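Local coordinates for uncharacterized protein Atu2452 (Agrobacterium tumefaciens, PDB 2R8B), which is of unknown function but, as a probable alpha/beta-hydrolase fold member related to dienelactone hydrolases, may act as a hydrolase, at residues 105-110 with 152-157. Sequence-based numbering, arbitrary orientation.
With SO4 (sulfate ion), chain C.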
loop_
_atom_site.group_PDB
_atom_site.type_symbol
_atom_site.label_atom_id
_atom_site.label_comp_id
_atom_site.label_asym_id
_atom_site.label_seq_id
_atom_site.Cartn_x
_atom_site.Cartn_y
_atom_site.Cartn_z
ATOM N N ARG A 105 12.078 -1.200 6.699
ATOM C CA ARG A 105 11.236 -1.644 5.568
ATOM C C ARG A 105 10.280 -2.707 6.024
ATOM O O ARG A 105 10.384 -3.175 7.164
ATOM C CB ARG A 105 12.040 -2.139 4.353
ATOM C CG ARG A 105 13.412 -2.736 4.653
ATOM C CD ARG A 105 14.275 -2.938 3.424
ATOM N NE ARG A 105 13.626 -3.874 2.521
ATOM C CZ ARG A 105 13.210 -3.575 1.285
ATOM N NH1 ARG A 105 12.596 -4.507 0.550
ATOM N NH2 ARG A 105 13.423 -2.358 0.771
ATOM N N PHE A 106 9.358 -3.075 5.135
ATOM C CA PHE A 106 8.330 -4.045 5.457
ATOM C C PHE A 106 8.608 -5.526 5.153
ATOM O O PHE A 106 7.751 -6.372 5.469
ATOM C CB PHE A 106 7.021 -3.647 4.806
ATOM C CG PHE A 106 6.368 -2.500 5.466
ATOM C CD1 PHE A 106 6.496 -1.215 4.940
ATOM C CD2 PHE A 106 5.650 -2.682 6.653
ATOM C CE1 PHE A 106 5.903 -0.100 5.578
ATOM C CE2 PHE A 106 5.059 -1.600 7.298
ATOM C CZ PHE A 106 5.187 -0.302 6.750
ATOM N N PHE A 107 9.753 -5.847 4.533
ATOM C CA PHE A 107 10.150 -7.248 4.230
ATOM C C PHE A 107 11.533 -7.257 3.662
ATOM O O PHE A 107 12.006 -6.249 3.164
ATOM C CB PHE A 107 9.201 -7.958 3.264
ATOM C CG PHE A 107 9.148 -7.334 1.900
ATOM C CD1 PHE A 107 8.356 -6.212 1.667
ATOM C CD2 PHE A 107 9.886 -7.863 0.859
ATOM C CE1 PHE A 107 8.288 -5.611 0.434
ATOM C CE2 PHE A 107 9.851 -7.274 -0.377
ATOM C CZ PHE A 107 9.024 -6.124 -0.587
ATOM N N ARG A 108 12.181 -8.406 3.666
ATOM C CA ARG A 108 13.605 -8.449 3.374
ATOM C C ARG A 108 13.970 -8.657 1.916
ATOM O O ARG A 108 13.437 -9.528 1.248
ATOM C CB ARG A 108 14.306 -9.504 4.225
ATOM C CG ARG A 108 15.821 -9.421 4.158
ATOM C CD ARG A 108 16.517 -10.522 4.948
ATOM N NE ARG A 108 16.556 -11.785 4.230
ATOM C CZ ARG A 108 17.619 -12.235 3.581
ATOM N NH1 ARG A 108 17.572 -13.395 2.952
ATOM N NH2 ARG A 108 18.726 -11.521 3.563
ATOM N N ARG A 109 14.929 -7.871 1.449
ATOM C CA ARG A 109 15.634 -8.173 0.200
ATOM C C ARG A 109 16.964 -8.775 0.589
ATOM O O ARG A 109 17.581 -8.382 1.587
ATOM C CB ARG A 109 15.988 -6.950 -0.639
ATOM C CG ARG A 109 15.351 -5.683 -0.310
ATOM C CD ARG A 109 16.366 -4.568 -0.468
ATOM N NE ARG A 109 15.871 -3.564 -1.405
ATOM C CZ ARG A 109 16.100 -2.256 -1.336
ATOM N NH1 ARG A 109 16.825 -1.733 -0.340
ATOM N NH2 ARG A 109 15.568 -1.478 -2.292
ATOM N N THR A 110 17.449 -9.694 -0.221
ATOM C CA THR A 110 18.812 -10.123 -0.044
ATOM C C THR A 110 19.736 -8.901 -0.321
ATOM O O THR A 110 19.288 -7.876 -0.875
ATOM C CB THR A 110 19.126 -11.330 -0.965
ATOM O OG1 THR A 110 19.139 -10.884 -2.324
ATOM C CG2 THR A 110 18.061 -12.440 -0.814
ATOM N N ALA A 152 4.241 0.269 -1.200
ATOM C CA ALA A 152 3.262 -0.125 -2.210
ATOM C C ALA A 152 3.448 -1.609 -2.526
ATOM O O ALA A 152 2.520 -2.306 -2.991
ATOM C CB ALA A 152 3.418 0.680 -3.438
ATOM N N ASN A 153 4.655 -2.105 -2.259
ATOM C CA ASN A 153 5.000 -3.475 -2.626
ATOM C C ASN A 153 4.369 -4.485 -1.691
ATOM O O ASN A 153 3.834 -5.505 -2.154
ATOM C CB ASN A 153 6.518 -3.639 -2.751
ATOM C CG ASN A 153 7.092 -2.761 -3.867
ATOM O OD1 ASN A 153 6.368 -2.343 -4.772
ATOM N ND2 ASN A 153 8.358 -2.448 -3.789
ATOM N N ILE A 154 4.378 -4.190 -0.388
ATOM C CA ILE A 154 3.733 -5.074 0.588
ATOM C C ILE A 154 2.209 -4.963 0.393
ATOM O O ILE A 154 1.434 -5.935 0.521
ATOM C CB ILE A 154 4.289 -4.810 2.042
ATOM C CG1 ILE A 154 4.118 -5.997 3.007
ATOM C CG2 ILE A 154 3.868 -3.498 2.638
ATOM C CD1 ILE A 154 2.773 -6.382 3.356
ATOM N N LEU A 155 1.786 -3.785 -0.028
ATOM C CA LEU A 155 0.370 -3.550 -0.186
ATOM C C LEU A 155 -0.107 -4.259 -1.446
ATOM O O LEU A 155 -1.149 -4.922 -1.440
ATOM C CB LEU A 155 0.096 -2.048 -0.201
ATOM C CG LEU A 155 -1.309 -1.544 -0.489
ATOM C CD1 LEU A 155 -2.360 -2.149 0.487
ATOM C CD2 LEU A 155 -1.347 0.015 -0.504
ATOM N N ALA A 156 0.664 -4.146 -2.529
ATOM C CA ALA A 156 0.351 -4.877 -3.728
ATOM C C ALA A 156 0.231 -6.369 -3.435
ATOM O O ALA A 156 -0.766 -6.980 -3.819
ATOM C CB ALA A 156 1.335 -4.634 -4.712
ATOM N N ASN A 157 1.182 -6.977 -2.724
ATOM C CA ASN A 157 1.093 -8.436 -2.432
ATOM C C ASN A 157 -0.179 -8.774 -1.602
ATOM O O ASN A 157 -0.815 -9.847 -1.806
ATOM C CB ASN A 157 2.364 -8.969 -1.766
ATOM C CG ASN A 157 2.504 -10.508 -1.882
ATOM O OD1 ASN A 157 2.519 -11.068 -2.983
ATOM N ND2 ASN A 157 2.641 -11.189 -0.747
HETATM S S SO4 C . 11.354 -2.975 -2.260
HETATM O O1 SO4 C . 9.963 -3.343 -2.024
HETATM O O2 SO4 C . 11.755 -2.030 -1.223
HETATM O O3 SO4 C . 12.171 -4.175 -2.095
HETATM O O4 SO4 C . 11.568 -2.341 -3.579
#
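Phe106 packs on Ile154 of the helix, Phe106 CB lying 3.8 Å from Ile154 CG2, and the two side chains run roughly perpendicular. One residue earlier, Arg105 faces a sulfate ion, probably taken up from the crystallisation liquor. The ion lies at the guanidinium edge, with its sulfur in the guanidinium plane, and accepts a nearly straight bond from Arg105 NH1 to O3 (2.7 Å) and another from NH2 to O2. The chain of Arg105 bends at chi3 and is steadied by NE, which donates to Phe107 O at 2.9 Å. From the helix, Asn153 ND2 reaches sulfate O1 with little bend (171°), while its OD1 accepts from Leu175 N. Asn150 ND2 adds a further bond to the ion.

Beyond its CB, the Phe106 ring turns off to meet the His69 ring and to rest on Met127 of helix 117-138. The fold is that of an alpha/beta hydrolase, with helix 150-161 following strand 143-148 across a GxSxG sequence that matches a nucleophile elbow. Ile154 touches that turn; Asn153, one of the sulfate's donors, lies near without touching a possible Ser149-His230-Asp199 triad, consistent with an anion site beside the active centre.

Phe107 has its CG between backbone N and carbonyl carbon (chi1 63°), which directs the ring at the helix. Asn153 CB approaches the ring edge, 4.1 Å from Phe107 CZ, with ring and amide planes 64° apart, and Phe107 CD1 lies 4.3 Å from Ile154 CB. Arg105 NH2 lies over the centre of the Arg109 guanidinium, 3.4 Å above its plane, and Arg109 NH1 forms a salt bridge with Glu100.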